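Local coordinates for Non-structural protein 3 (Porcine deltacoronavirus, PDB 6LN0) that probably acts in viral polyprotein processing through a papain-like peptidase, linked in one chain to a macro domain of the kind that binds ADP-ribose, at residues Gln160-Asp163 with Ala164-Thr168; Glu203-Gly207 with Gln208-Glu212. All coordinates share one frame; numbering follows the deposited sequence.

How the contacts relate
Both contacts are local and come in series along the chain, contact 1 first. Contact 1 covers the end of helix 158-165, which packs against helix 131-141 and strand 10-17 of the macro domain, and it runs out into strand 168-173. Contact 2 is the loop and turn that open strand 209-212. Strands 168-173 and 209-212 lie parallel and adjacent in one small mixed four-stranded sheet, so that sheet ties the two contacts together. The centres of contact 1 and contact 2 are about 18 Å apart. The nearest atoms of contact 1 and contact 2 are about 5 Å apart, without touching. Contact 1 thus marks the passage from the macro domain to the small sheet, and contact 2 lies within that sheet's own part of the chain.

Contact 1 (Gln160-Asp163 with Ala164-Thr168); sequences QVWD and ALNRT
Trp162 and Asp163 both carry CG anti to the backbone N (chi1 179° and -160°), which swings the indole and the carboxylate along the last turn of helix 158-165 toward Asn166 and Arg167. Asp163 forms a salt bridge with Arg167, four residues on. Arg167 NH1 gives a hydrogen bond of 3.0 Å to Asp163 OD1 on its syn side. The carboxylate oxygen lies close to the guanidinium plane, although the two flat groups are steeply turned against each other. Arg167 CG and CD pass alongside Asp163, CD close to OD1. The bend at chi3 (104°) then turns the guanidinium so that NH1 comes up to the carboxylate. One end of the Asn166 amide points at the centre of one face of the Trp162 ring, with the two planes steeply inclined. The backbone bond from Ala164 N to Gln160 O, 2.8 Å, is a regular helical one. Asn166 N makes two weak bonds, to Trp162 O and Asp163 O. Val161 CG1 meets Leu165 CD1 at 4.3 Å on an apolar flank. That flank rests on Val132 of helix 131-141, where Leu135 receives Trp162 and Leu165. Trp162 also touches Val14 and Leu16 of strand 10-17, while Arg167 NE makes a hydrogen bond to Ala183 O of strand 180-184, the neighbour of strand 168-173.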
# COMPACT_ATOMS: atom_id res chain seq x y z
N GLN A 160 15.78 5.22 -22.29
CA GLN A 160 14.46 4.79 -21.85
C GLN A 160 14.40 3.28 -21.62
O GLN A 160 13.93 2.82 -20.58
CB GLN A 160 13.37 5.19 -22.86
CG GLN A 160 12.97 6.64 -22.78
CD GLN A 160 13.21 7.36 -24.09
OE1 GLN A 160 12.78 6.89 -25.15
NE2 GLN A 160 13.89 8.49 -24.02
N VAL A 161 14.86 2.51 -22.61
CA VAL A 161 14.90 1.05 -22.46
C VAL A 161 15.58 0.68 -21.16
O VAL A 161 15.18 -0.27 -20.47
CB VAL A 161 15.59 0.41 -23.68
CG1 VAL A 161 15.70 -1.09 -23.52
CG2 VAL A 161 14.83 0.75 -24.95
N TRP A 162 16.59 1.46 -20.77
CA TRP A 162 17.27 1.23 -19.50
C TRP A 162 16.36 1.58 -18.33
O TRP A 162 16.16 0.78 -17.41
CB TRP A 162 18.57 2.03 -19.43
CG TRP A 162 19.35 1.88 -18.15
CD1 TRP A 162 19.74 2.89 -17.31
CD2 TRP A 162 19.86 0.67 -17.58
NE1 TRP A 162 20.43 2.37 -16.24
CE2 TRP A 162 20.53 1.01 -16.39
CE3 TRP A 162 19.80 -0.68 -17.96
CZ2 TRP A 162 21.13 0.06 -15.56
CZ3 TRP A 162 20.40 -1.62 -17.15
CH2 TRP A 162 21.06 -1.26 -15.96
N ASP A 163 15.78 2.79 -18.36
CA ASP A 163 14.93 3.25 -17.27
C ASP A 163 13.74 2.31 -17.04
O ASP A 163 13.37 2.05 -15.89
CB ASP A 163 14.46 4.67 -17.57
CG ASP A 163 13.99 5.39 -16.34
OD1 ASP A 163 14.18 4.85 -15.22
OD2 ASP A 163 13.43 6.50 -16.48
N ALA A 164 13.14 1.79 -18.12
CA ALA A 164 12.01 0.89 -17.97
C ALA A 164 12.42 -0.42 -17.31
O ALA A 164 11.73 -0.92 -16.41
CB ALA A 164 11.37 0.62 -19.34
N LEU A 165 13.55 -1.00 -17.74
CA LEU A 165 14.02 -2.27 -17.21
C LEU A 165 14.35 -2.21 -15.72
O LEU A 165 14.47 -3.27 -15.10
CB LEU A 165 15.24 -2.74 -18.00
CG LEU A 165 14.91 -3.55 -19.25
CD1 LEU A 165 16.13 -3.67 -20.14
CD2 LEU A 165 14.38 -4.91 -18.86
N ASN A 166 14.50 -1.02 -15.15
CA ASN A 166 14.74 -0.87 -13.72
C ASN A 166 13.54 -0.27 -12.99
O ASN A 166 13.70 0.32 -11.92
CB ASN A 166 16.00 -0.03 -13.48
CG ASN A 166 17.16 -0.51 -14.34
OD1 ASN A 166 17.66 0.23 -15.19
ND2 ASN A 166 17.57 -1.76 -14.14
N ARG A 167 12.35 -0.42 -13.57
CA ARG A 167 11.13 0.03 -12.94
C ARG A 167 10.10 -1.08 -12.99
O ARG A 167 10.06 -1.87 -13.95
CB ARG A 167 10.60 1.29 -13.62
CG ARG A 167 11.52 2.48 -13.39
CD ARG A 167 11.13 3.66 -14.24
NE ARG A 167 10.45 4.66 -13.43
CZ ARG A 167 10.89 5.90 -13.25
NH1 ARG A 167 12.02 6.31 -13.83
NH2 ARG A 167 10.19 6.74 -12.49
N THR A 168 9.30 -1.16 -11.94
CA THR A 168 8.24 -2.15 -11.82
C THR A 168 6.89 -1.45 -11.89
O THR A 168 6.71 -0.35 -11.34
CB THR A 168 8.38 -2.95 -10.51
OG1 THR A 168 8.78 -2.07 -9.45
CG2 THR A 168 9.45 -4.04 -10.66

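Contact 2 (Glu203-Gly207 with Gln208-Glu212); sequences EPKPG and QIYLE
Tyr210 reaches back across a type II beta turn, Lys205 to Gln208, to the loop residues Pro204 and Lys205. The turn leads into strand 209-212 of the small mixed sheet. Tyr210 CB points toward the loop, and CG lies beside the backbone N (chi1 -68°). Farther out, CD2 meets Pro204 CB at 3.9 Å. The next ring atom, CE2, is closer to Pro204 CB, at 3.3 Å. The proline comes in obliquely. CZ lies about equally near Pro204 CA and CB. At the tip, the hydroxyl takes a hydrogen bond from the backbone: Lys205 N to Tyr210 OH is 2.8 Å, with an N-H...O angle of 147°. The donor lies near the plane of the ring, so the bond holds the phenol end against the loop just where the turn begins. Gln208 covers part of one ring face. Its CG stands 3.6 Å above the ring plane, offset toward the rim. The rest of that side chain is extended, and NE2 has a weak hydrogen bond to Asp196 OD1. Gly207 takes the third position of the turn, with the positive phi (82°) of this turn type. Tyr210 is buried, and it also packs on Leu194 and Val201, while its backbone bonds Arg171 and Thr173 of strand 168-173. Lys205 CD passes 3.9 Å from Gln208 OE1, the two side chains crossing at a slant.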
# COMPACT_ATOMS: atom_id res chain seq x y z
N GLU A 203 7.78 -5.20 -2.30
CA GLU A 203 7.73 -5.69 -3.68
C GLU A 203 6.30 -6.04 -4.04
O GLU A 203 5.83 -7.15 -3.74
CB GLU A 203 8.68 -6.85 -3.94
CG GLU A 203 8.69 -7.99 -2.96
CD GLU A 203 10.00 -8.75 -3.02
OE1 GLU A 203 11.03 -8.15 -3.43
OE2 GLU A 203 10.01 -9.95 -2.67
N PRO A 204 5.61 -5.13 -4.71
CA PRO A 204 4.24 -5.41 -5.16
C PRO A 204 4.18 -6.52 -6.19
O PRO A 204 5.01 -6.59 -7.10
CB PRO A 204 3.80 -4.07 -5.78
CG PRO A 204 5.10 -3.41 -6.18
CD PRO A 204 6.05 -3.78 -5.09
N LYS A 205 3.18 -7.39 -6.06
CA LYS A 205 2.88 -8.35 -7.10
C LYS A 205 2.19 -7.64 -8.28
O LYS A 205 1.50 -6.64 -8.08
CB LYS A 205 1.98 -9.46 -6.57
CG LYS A 205 2.63 -10.35 -5.53
CD LYS A 205 1.59 -10.81 -4.51
CE LYS A 205 2.10 -11.94 -3.64
NZ LYS A 205 1.40 -13.23 -3.94
N PRO A 206 2.37 -8.14 -9.50
CA PRO A 206 1.77 -7.44 -10.65
C PRO A 206 0.25 -7.58 -10.70
O PRO A 206 -0.34 -8.59 -10.27
CB PRO A 206 2.43 -8.12 -11.86
CG PRO A 206 2.93 -9.43 -11.36
CD PRO A 206 3.26 -9.24 -9.91
N GLY A 207 -0.40 -6.54 -11.23
CA GLY A 207 -1.83 -6.52 -11.40
C GLY A 207 -2.62 -6.14 -10.17
O GLY A 207 -3.79 -5.74 -10.30
N GLN A 208 -2.03 -6.23 -8.99
CA GLN A 208 -2.72 -6.03 -7.74
C GLN A 208 -2.74 -4.54 -7.39
O GLN A 208 -1.79 -3.80 -7.67
CB GLN A 208 -2.06 -6.85 -6.64
CG GLN A 208 -2.46 -6.48 -5.22
CD GLN A 208 -1.94 -7.48 -4.20
OE1 GLN A 208 -1.58 -8.61 -4.55
NE2 GLN A 208 -1.91 -7.08 -2.93
N ILE A 209 -3.84 -4.11 -6.78
CA ILE A 209 -4.03 -2.71 -6.45
C ILE A 209 -3.63 -2.48 -5.00
O ILE A 209 -4.04 -3.24 -4.12
CB ILE A 209 -5.48 -2.28 -6.68
CG1 ILE A 209 -5.89 -2.58 -8.12
CG2 ILE A 209 -5.65 -0.83 -6.35
CD1 ILE A 209 -7.32 -2.16 -8.39
N TYR A 210 -2.84 -1.45 -4.76
CA TYR A 210 -2.31 -1.15 -3.45
C TYR A 210 -2.77 0.24 -3.04
O TYR A 210 -2.93 1.13 -3.88
CB TYR A 210 -0.76 -1.22 -3.42
CG TYR A 210 -0.20 -2.61 -3.62
CD1 TYR A 210 -0.02 -3.45 -2.54
CD2 TYR A 210 0.14 -3.07 -4.89
CE1 TYR A 210 0.48 -4.72 -2.71
CE2 TYR A 210 0.63 -4.33 -5.07
CZ TYR A 210 0.81 -5.15 -3.97
OH TYR A 210 1.31 -6.43 -4.14
N LEU A 211 -2.99 0.41 -1.75
CA LEU A 211 -3.27 1.73 -1.22
C LEU A 211 -1.95 2.49 -1.13
O LEU A 211 -1.00 2.03 -0.50
CB LEU A 211 -3.95 1.64 0.16
CG LEU A 211 -4.47 2.94 0.78
CD1 LEU A 211 -5.58 3.58 -0.07
CD2 LEU A 211 -4.98 2.69 2.19
N GLU A 212 -1.88 3.63 -1.80
CA GLU A 212 -0.76 4.54 -1.67
C GLU A 212 -1.02 5.42 -0.46
O GLU A 212 -1.86 6.32 -0.50
CB GLU A 212 -0.60 5.38 -2.93
CG GLU A 212 0.28 6.61 -2.74
CD GLU A 212 1.08 6.93 -4.00
OE1 GLU A 212 0.87 6.22 -5.02
OE2 GLU A 212 1.91 7.88 -3.96